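PDB 2EH6: acetylornithine aminotransferase from Aquifex aeolicus, which catalyses the pyridoxal-phosphate-dependent transfer of an amino group from N(2)-acetyl-L-ornithine to 2-oxoglutarate, a step of arginine biosynthesis. Local coordinates for residues A[37-42]-A[239-244]; A[218-223]-A[353-358]. One frame throughout, in Å; residues are numbered along the deposited sequence.

Interaction 1 of 2, residues A[37-42]-A[239-244]. With PLP (pyridoxal-5'-phosphate), chain C.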
ATOM      1  N   ILE A  37      13.895  -8.263  -4.282  1.00 23.84           N
ATOM      2  CA  ILE A  37      13.452  -8.938  -3.064  1.00 24.51           C
ATOM      3  C   ILE A  37      12.278  -9.869  -3.364  1.00 24.88           C
ATOM      4  O   ILE A  37      11.238  -9.818  -2.704  1.00 25.06           O
ATOM      5  CB  ILE A  37      13.032  -7.953  -1.952  1.00 26.41           C
ATOM      6  CG1 ILE A  37      14.103  -6.879  -1.759  1.00 28.46           C
ATOM      7  CG2 ILE A  37      12.882  -8.705  -0.625  1.00 29.79           C
ATOM      8  CD1 ILE A  37      13.766  -5.888  -0.650  1.00 30.24           C
ATOM      9  N   GLY A  38      12.451 -10.711  -4.378  1.00 25.02           N
ATOM     10  CA  GLY A  38      11.423 -11.676  -4.743  1.00 24.37           C
ATOM     11  C   GLY A  38      10.166 -11.119  -5.368  1.00 24.54           C
ATOM     12  O   GLY A  38       9.109 -11.747  -5.319  1.00 24.82           O
ATOM     13  N   VAL A  39      10.273  -9.944  -5.971  1.00 22.65           N
ATOM     14  CA  VAL A  39       9.124  -9.309  -6.599  1.00 22.80           C
ATOM     15  C   VAL A  39       9.050  -9.579  -8.103  1.00 23.83           C
ATOM     16  O   VAL A  39       7.980  -9.870  -8.646  1.00 23.26           O
ATOM     17  CB  VAL A  39       9.161  -7.781  -6.356  1.00 21.54           C
ATOM     18  CG1 VAL A  39       8.131  -7.085  -7.218  1.00 19.95           C
ATOM     19  CG2 VAL A  39       8.925  -7.489  -4.875  1.00 22.87           C
ATOM     20  N   ASN A  40      10.186  -9.484  -8.781  1.00 22.43           N
ATOM     21  CA  ASN A  40      10.196  -9.706 -10.221  1.00 23.57           C
ATOM     22  C   ASN A  40      10.218 -11.194 -10.546  1.00 23.44           C
ATOM     23  O   ASN A  40      11.183 -11.712 -11.105  1.00 21.51           O
ATOM     24  CB  ASN A  40      11.392  -8.981 -10.843  1.00 23.73           C
ATOM     25  CG  ASN A  40      11.387  -7.493 -10.527  1.00 24.46           C
ATOM     26  OD1 ASN A  40      10.418  -6.788 -10.816  1.00 25.93           O
ATOM     27  ND2 ASN A  40      12.459  -7.013  -9.926  1.00 23.16           N
ATOM     28  N   SER A  41       9.128 -11.871 -10.186  1.00 22.86           N
ATOM     29  CA  SER A  41       8.970 -13.308 -10.402  1.00 22.90           C
ATOM     30  C   SER A  41       9.259 -13.788 -11.826  1.00 23.75           C
ATOM     31  O   SER A  41       9.805 -14.886 -12.014  1.00 22.54           O
ATOM     32  CB  SER A  41       7.552 -13.739  -9.998  1.00 21.72           C
ATOM     33  OG  SER A  41       6.571 -12.909 -10.600  1.00 23.29           O
ATOM     34  N   LEU A  42       8.883 -12.985 -12.823  1.00 22.98           N
ATOM     35  CA  LEU A  42       9.117 -13.350 -14.223  1.00 23.35           C
ATOM     36  C   LEU A  42      10.255 -12.544 -14.860  1.00 24.36           C
ATOM     37  O   LEU A  42      10.343 -12.436 -16.088  1.00 24.42           O
ATOM     38  CB  LEU A  42       7.840 -13.153 -15.045  1.00 21.93           C
ATOM     39  CG  LEU A  42       6.587 -13.877 -14.536  1.00 23.47           C
ATOM     40  CD1 LEU A  42       5.415 -13.584 -15.461  1.00 21.87           C
ATOM     41  CD2 LEU A  42       6.841 -15.375 -14.464  1.00 23.43           C
ATOM     42  N   LEU A 239      -0.536 -12.415   0.715  1.00 22.40           N
ATOM     43  CA  LEU A 239       0.282 -12.508  -0.490  1.00 22.80           C
ATOM     44  C   LEU A 239       0.630 -11.124  -1.005  1.00 22.27           C
ATOM     45  O   LEU A 239      -0.092 -10.168  -0.751  1.00 22.63           O
ATOM     46  CB  LEU A 239      -0.483 -13.248  -1.593  1.00 22.02           C
ATOM     47  CG  LEU A 239      -0.922 -14.692  -1.348  1.00 22.22           C
ATOM     48  CD1 LEU A 239      -1.997 -15.056  -2.355  1.00 25.71           C
ATOM     49  CD2 LEU A 239       0.275 -15.638  -1.446  1.00 22.48           C
ATOM     50  N   ALA A 240       1.733 -11.036  -1.744  1.00 25.25           N
ATOM     51  CA  ALA A 240       2.169  -9.783  -2.351  1.00 24.54           C
ATOM     52  C   ALA A 240       3.445 -10.030  -3.145  1.00 26.27           C
ATOM     53  O   ALA A 240       3.638 -11.106  -3.707  1.00 25.61           O
ATOM     54  CB  ALA A 240       2.400  -8.714  -1.282  1.00 24.41           C
ATOM     55  N   LYS A 241       4.316  -9.031  -3.180  1.00 27.12           N
ATOM     56  CA  LYS A 241       5.569  -9.126  -3.910  1.00 26.04           C
ATOM     57  C   LYS A 241       5.441  -9.796  -5.285  1.00 25.35           C
ATOM     58  O   LYS A 241       4.851  -9.224  -6.208  1.00 23.89           O
ATOM     59  CB  LYS A 241       6.622  -9.843  -3.053  1.00 27.53           C
ATOM     60  CG  LYS A 241       7.063  -9.022  -1.828  1.00 32.18           C
ATOM     61  CD  LYS A 241       8.387  -9.499  -1.246  1.00 32.86           C
ATOM     62  CE  LYS A 241       8.948  -8.502  -0.213  1.00 39.25           C
ATOM     63  NZ  LYS A 241       8.282  -8.723   1.091  1.00 42.47           N
ATOM     64  N   GLY A 242       5.974 -11.010  -5.403  1.00 26.04           N
ATOM     65  CA  GLY A 242       5.962 -11.741  -6.667  1.00 26.48           C
ATOM     66  C   GLY A 242       4.650 -11.904  -7.418  1.00 26.24           C
ATOM     67  O   GLY A 242       4.651 -12.187  -8.619  1.00 23.88           O
ATOM     68  N   LEU A 243       3.534 -11.734  -6.717  1.00 25.04           N
ATOM     69  CA  LEU A 243       2.206 -11.862  -7.317  1.00 22.85           C
ATOM     70  C   LEU A 243       1.970 -10.906  -8.484  1.00 23.47           C
ATOM     71  O   LEU A 243       1.276 -11.246  -9.448  1.00 23.50           O
ATOM     72  CB  LEU A 243       1.140 -11.619  -6.248  1.00 23.26           C
ATOM     73  CG  LEU A 243      -0.324 -11.549  -6.688  1.00 23.23           C
ATOM     74  CD1 LEU A 243      -0.738 -12.852  -7.374  1.00 25.60           C
ATOM     75  CD2 LEU A 243      -1.189 -11.303  -5.462  1.00 25.06           C
ATOM     76  N   GLY A 244       2.546  -9.710  -8.396  1.00 22.38           N
ATOM     77  CA  GLY A 244       2.363  -8.726  -9.442  1.00 21.16           C
ATOM     78  C   GLY A 244       3.494  -8.642 -10.455  1.00 22.37           C
ATOM     79  O   GLY A 244       3.434  -7.830 -11.368  1.00 22.66           O
TER
HETATM   80  N1  PLP C1001       5.781  -9.923   5.145  1.00 40.84           N
HETATM   81  C2  PLP C1001       6.755 -10.693   4.623  1.00 41.06           C
HETATM   82  C2A PLP C1001       6.869 -12.142   5.022  1.00 40.23           C
HETATM   83  C3  PLP C1001       7.673 -10.153   3.700  1.00 43.17           C
HETATM   84  O3  PLP C1001       8.662 -10.932   3.168  1.00 48.34           O
HETATM   85  C4  PLP C1001       7.549  -8.772   3.330  1.00 41.56           C
HETATM   86  C4A PLP C1001       8.506  -8.208   2.350  1.00 43.09           C
HETATM   87  C5  PLP C1001       6.484  -7.982   3.925  1.00 40.82           C
HETATM   88  C6  PLP C1001       5.621  -8.615   4.833  1.00 41.32           C
HETATM   89  C5A PLP C1001       6.302  -6.513   3.581  1.00 40.81           C
HETATM   90  O4P PLP C1001       5.746  -6.399   2.270  1.00 41.58           O
HETATM   91  P   PLP C1001       5.566  -4.829   1.900  1.00 39.36           P
HETATM   92  O1P PLP C1001       4.989  -4.748   0.538  1.00 39.63           O
HETATM   93  O2P PLP C1001       4.593  -4.088   2.924  1.00 41.05           O
HETATM   94  O3P PLP C1001       7.006  -4.112   1.928  1.00 38.70           O
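S41 donates its hydroxyl hydrogen to the carbonyl O of G242, with OG and O 2.9 Å apart, in the one hydrogen bond that joins the two segments. The bond meets a lone pair in the carbonyl plane, and a chi1 of 50° sets OG between the backbone N and the carbonyl carbon of S41. G242 follows the cofactor lysine, K241, in the loop after strand 236-239 of the central mixed sheet, the setting expected of a fold-type I, class-III aminotransferase. NZ of K241 is covalently joined to C4A of pyridoxal phosphate at 1.4 Å, consistent with the internal aldimine. Segment 37-42 lies along the lysine side chain and the backbone that follows it. V39 crosses that chain at about a right angle, its CG2 3.8 Å from CB of K241, while its CG1 approaches the K241 carbonyl O. Farther out, the carbonyl O of I37 is 3.2 Å from CD of K241, and the CG2 methyl of I37 touches CE. G242 has no side chain between the two backbones: its CA sends a nearly straight C-H contact to O of V39 at 3.4 Å. O of G38 also lies close to N of G242, but the angle is too poor for a hydrogen bond. The second subunit completes the surroundings: its T270 packs on K241 and bonds the cofactor through OG1, and O of its H62 accepts from ND2 of N40. V214 of the same chain packs on K241 as well. The lysine chain runs extended through chi2 and chi3, then bends at chi4 (82°), which turns NZ from the line of CG, CD and CE toward C4A.

Interaction 2 of 2, residues A[218-223]-A[353-358]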
ATOM      1  N   ILE A 218       3.312 -17.599  -4.342  1.00 26.33           N
ATOM      2  CA  ILE A 218       3.322 -17.562  -5.796  1.00 26.90           C
ATOM      3  C   ILE A 218       4.529 -18.248  -6.442  1.00 27.24           C
ATOM      4  O   ILE A 218       5.245 -17.647  -7.249  1.00 26.32           O
ATOM      5  CB  ILE A 218       3.201 -16.101  -6.304  1.00 27.56           C
ATOM      6  CG1 ILE A 218       2.192 -15.320  -5.441  1.00 26.92           C
ATOM      7  CG2 ILE A 218       2.723 -16.087  -7.750  1.00 24.52           C
ATOM      8  CD1 ILE A 218       0.779 -15.928  -5.377  1.00 24.61           C
ATOM      9  N   GLY A 219       4.745 -19.509  -6.065  1.00 26.75           N
ATOM     10  CA  GLY A 219       5.816 -20.320  -6.629  1.00 25.30           C
ATOM     11  C   GLY A 219       7.250 -20.202  -6.136  1.00 27.63           C
ATOM     12  O   GLY A 219       8.085 -21.048  -6.470  1.00 27.65           O
ATOM     13  N   ARG A 220       7.548 -19.176  -5.348  1.00 26.12           N
ATOM     14  CA  ARG A 220       8.907 -18.963  -4.855  1.00 27.78           C
ATOM     15  C   ARG A 220       9.615 -20.199  -4.286  1.00 28.94           C
ATOM     16  O   ARG A 220      10.815 -20.376  -4.499  1.00 29.67           O
ATOM     17  CB  ARG A 220       8.907 -17.837  -3.808  1.00 25.98           C
ATOM     18  CG  ARG A 220      10.239 -17.614  -3.095  1.00 26.87           C
ATOM     19  CD  ARG A 220      11.392 -17.355  -4.065  1.00 24.62           C
ATOM     20  NE  ARG A 220      11.185 -16.183  -4.908  1.00 23.29           N
ATOM     21  CZ  ARG A 220      12.040 -15.796  -5.854  1.00 25.45           C
ATOM     22  NH1 ARG A 220      13.149 -16.487  -6.061  1.00 23.20           N
ATOM     23  NH2 ARG A 220      11.778 -14.734  -6.604  1.00 23.92           N
ATOM     24  N   THR A 221       8.889 -21.057  -3.574  1.00 29.31           N
ATOM     25  CA  THR A 221       9.516 -22.238  -2.983  1.00 28.59           C
ATOM     26  C   THR A 221       9.319 -23.557  -3.745  1.00 30.02           C
ATOM     27  O   THR A 221       9.715 -24.616  -3.257  1.00 29.10           O
ATOM     28  CB  THR A 221       9.041 -22.455  -1.527  1.00 27.09           C
ATOM     29  OG1 THR A 221       7.671 -22.875  -1.526  1.00 27.85           O
ATOM     30  CG2 THR A 221       9.178 -21.169  -0.727  1.00 27.07           C
ATOM     31  N   GLY A 222       8.725 -23.505  -4.931  1.00 30.93           N
ATOM     32  CA  GLY A 222       8.526 -24.736  -5.682  1.00 33.67           C
ATOM     33  C   GLY A 222       7.070 -25.157  -5.768  1.00 34.76           C
ATOM     34  O   GLY A 222       6.694 -25.944  -6.636  1.00 35.46           O
ATOM     35  N   GLU A 223       6.255 -24.646  -4.852  1.00 35.03           N
ATOM     36  CA  GLU A 223       4.823 -24.928  -4.833  1.00 34.19           C
ATOM     37  C   GLU A 223       4.141 -23.573  -4.940  1.00 33.16           C
ATOM     38  O   GLU A 223       4.726 -22.561  -4.556  1.00 31.79           O
ATOM     39  CB  GLU A 223       4.415 -25.607  -3.525  1.00 37.18           C
ATOM     40  CG  GLU A 223       4.955 -27.020  -3.338  1.00 42.38           C
ATOM     41  CD  GLU A 223       4.552 -27.957  -4.463  1.00 44.93           C
ATOM     42  OE1 GLU A 223       3.399 -27.859  -4.938  1.00 45.02           O
ATOM     43  OE2 GLU A 223       5.383 -28.798  -4.865  1.00 47.28           O
ATOM     44  N   PHE A 353      19.268 -15.500  -1.656  1.00 31.12           N
ATOM     45  CA  PHE A 353      19.166 -15.547  -3.112  1.00 30.36           C
ATOM     46  C   PHE A 353      17.702 -15.664  -3.511  1.00 29.78           C
ATOM     47  O   PHE A 353      17.009 -16.581  -3.076  1.00 28.77           O
ATOM     48  CB  PHE A 353      19.947 -16.748  -3.657  1.00 31.37           C
ATOM     49  CG  PHE A 353      21.344 -16.857  -3.113  1.00 30.79           C
ATOM     50  CD1 PHE A 353      22.337 -15.965  -3.517  1.00 32.06           C
ATOM     51  CD2 PHE A 353      21.661 -17.833  -2.174  1.00 32.44           C
ATOM     52  CE1 PHE A 353      23.625 -16.041  -2.991  1.00 32.16           C
ATOM     53  CE2 PHE A 353      22.946 -17.921  -1.637  1.00 32.59           C
ATOM     54  CZ  PHE A 353      23.933 -17.022  -2.047  1.00 33.37           C
ATOM     55  N   LEU A 354      17.236 -14.725  -4.330  1.00 27.52           N
ATOM     56  CA  LEU A 354      15.851 -14.704  -4.789  1.00 26.77           C
ATOM     57  C   LEU A 354      15.808 -14.396  -6.277  1.00 27.27           C
ATOM     58  O   LEU A 354      15.237 -13.396  -6.700  1.00 26.95           O
ATOM     59  CB  LEU A 354      15.060 -13.635  -4.027  1.00 26.22           C
ATOM     60  CG  LEU A 354      14.863 -13.858  -2.529  1.00 26.03           C
ATOM     61  CD1 LEU A 354      14.303 -12.587  -1.889  1.00 24.60           C
ATOM     62  CD2 LEU A 354      13.924 -15.041  -2.314  1.00 24.77           C
ATOM     63  N   PRO A 355      16.421 -15.256  -7.100  1.00 27.60           N
ATOM     64  CA  PRO A 355      16.415 -15.008  -8.543  1.00 27.63           C
ATOM     65  C   PRO A 355      15.008 -15.093  -9.133  1.00 27.35           C
ATOM     66  O   PRO A 355      14.091 -15.624  -8.500  1.00 26.99           O
ATOM     67  CB  PRO A 355      17.329 -16.106  -9.075  1.00 27.63           C
ATOM     68  CG  PRO A 355      17.059 -17.237  -8.123  1.00 27.87           C
ATOM     69  CD  PRO A 355      17.095 -16.527  -6.787  1.00 26.17           C
ATOM     70  N   PRO A 356      14.818 -14.558 -10.346  1.00 27.48           N
ATOM     71  CA  PRO A 356      13.495 -14.613 -10.978  1.00 25.97           C
ATOM     72  C   PRO A 356      13.155 -16.088 -11.137  1.00 25.79           C
ATOM     73  O   PRO A 356      14.055 -16.919 -11.252  1.00 26.80           O
ATOM     74  CB  PRO A 356      13.727 -13.914 -12.315  1.00 26.80           C
ATOM     75  CG  PRO A 356      14.816 -12.928 -11.983  1.00 27.41           C
ATOM     76  CD  PRO A 356      15.758 -13.773 -11.165  1.00 26.57           C
ATOM     77  N   LEU A 357      11.871 -16.424 -11.152  1.00 24.97           N
ATOM     78  CA  LEU A 357      11.498 -17.825 -11.254  1.00 26.03           C
ATOM     79  C   LEU A 357      11.772 -18.441 -12.629  1.00 28.18           C
ATOM     80  O   LEU A 357      11.666 -19.655 -12.799  1.00 29.46           O
ATOM     81  CB  LEU A 357      10.033 -18.009 -10.839  1.00 24.73           C
ATOM     82  CG  LEU A 357       9.709 -17.461  -9.436  1.00 24.99           C
ATOM     83  CD1 LEU A 357       8.277 -17.825  -9.059  1.00 24.37           C
ATOM     84  CD2 LEU A 357      10.690 -18.036  -8.398  1.00 23.50           C
ATOM     85  N   ILE A 358      12.137 -17.608 -13.601  1.00 29.41           N
ATOM     86  CA  ILE A 358      12.450 -18.094 -14.946  1.00 30.23           C
ATOM     87  C   ILE A 358      13.937 -18.428 -15.072  1.00 31.56           C
ATOM     88  O   ILE A 358      14.413 -18.792 -16.148  1.00 33.03           O
ATOM     89  CB  ILE A 358      12.115 -17.041 -16.023  1.00 28.19           C
ATOM     90  CG1 ILE A 358      12.899 -15.757 -15.747  1.00 27.34           C
ATOM     91  CG2 ILE A 358      10.620 -16.784 -16.055  1.00 27.36           C
ATOM     92  CD1 ILE A 358      12.838 -14.736 -16.867  1.00 25.49           C
TER
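A type I turn from G219 to G222 faces the irregular chain after strand 350-353, the nearest CA atoms being those of R220 and L357, 7.0 Å apart. R220 bridges that gap. Its CG is anti to the backbone N (chi1 173°), and bends at chi2 and chi3 carry the guanidinium to the carbonyl O of P355. NH1 makes the main hydrogen bond to this oxygen at 2.8 Å, near the guanidinium plane and with an N-H...O angle of 149°; NH2 adds a weak second bond to the same O at 3.1 Å. Two leucines enclose the flat group. CD2 of L357 sits over the centre of one face, 3.6 Å from CZ, and CD2 of L354 covers the opposite face nearer the rim, where it also meets CD of R220. The other methyl of L357, CD1, lies 3.5 Å from O of I218 and reaches the backbone of G219, which has no side chain in the way. A charged group is thus buried between aliphatic methyls, with the carbonyl O of P355 at its edge; NH1 also bonds O of L319. Q215 of the cofactor pocket touches L354. The turn lies in the class-III aminotransferase signature region, between cofactor-binding D212 and K241, and R220 ties this region of the fold-type I enzyme to the loop after strand 350-353, near the C-terminal end of the chain.

How the interactions relate
Both interactions are buried, and they meet directly: O of S41 probably accepts a hydrogen bond from N of L357, and NH2 of R220 packs on CA of G38. Segments 37-42 and 353-358 also touch where O of N40 meets CB of P356 and O of L42 meets CD1 of I358, while 218-223 precedes strand 236-239 of the central sheet and 239-244 begins at its end. Interaction 1 lies at the cofactor and the subunit boundary, where a covalent lysine-cofactor link, one serine hydroxyl bond and close glycine backbone approaches prevail. Interaction 2 is touched by no other chain; its chemistry is a buried guanidinium on carbonyl oxygens between leucine methyls, one layer behind the cofactor pocket.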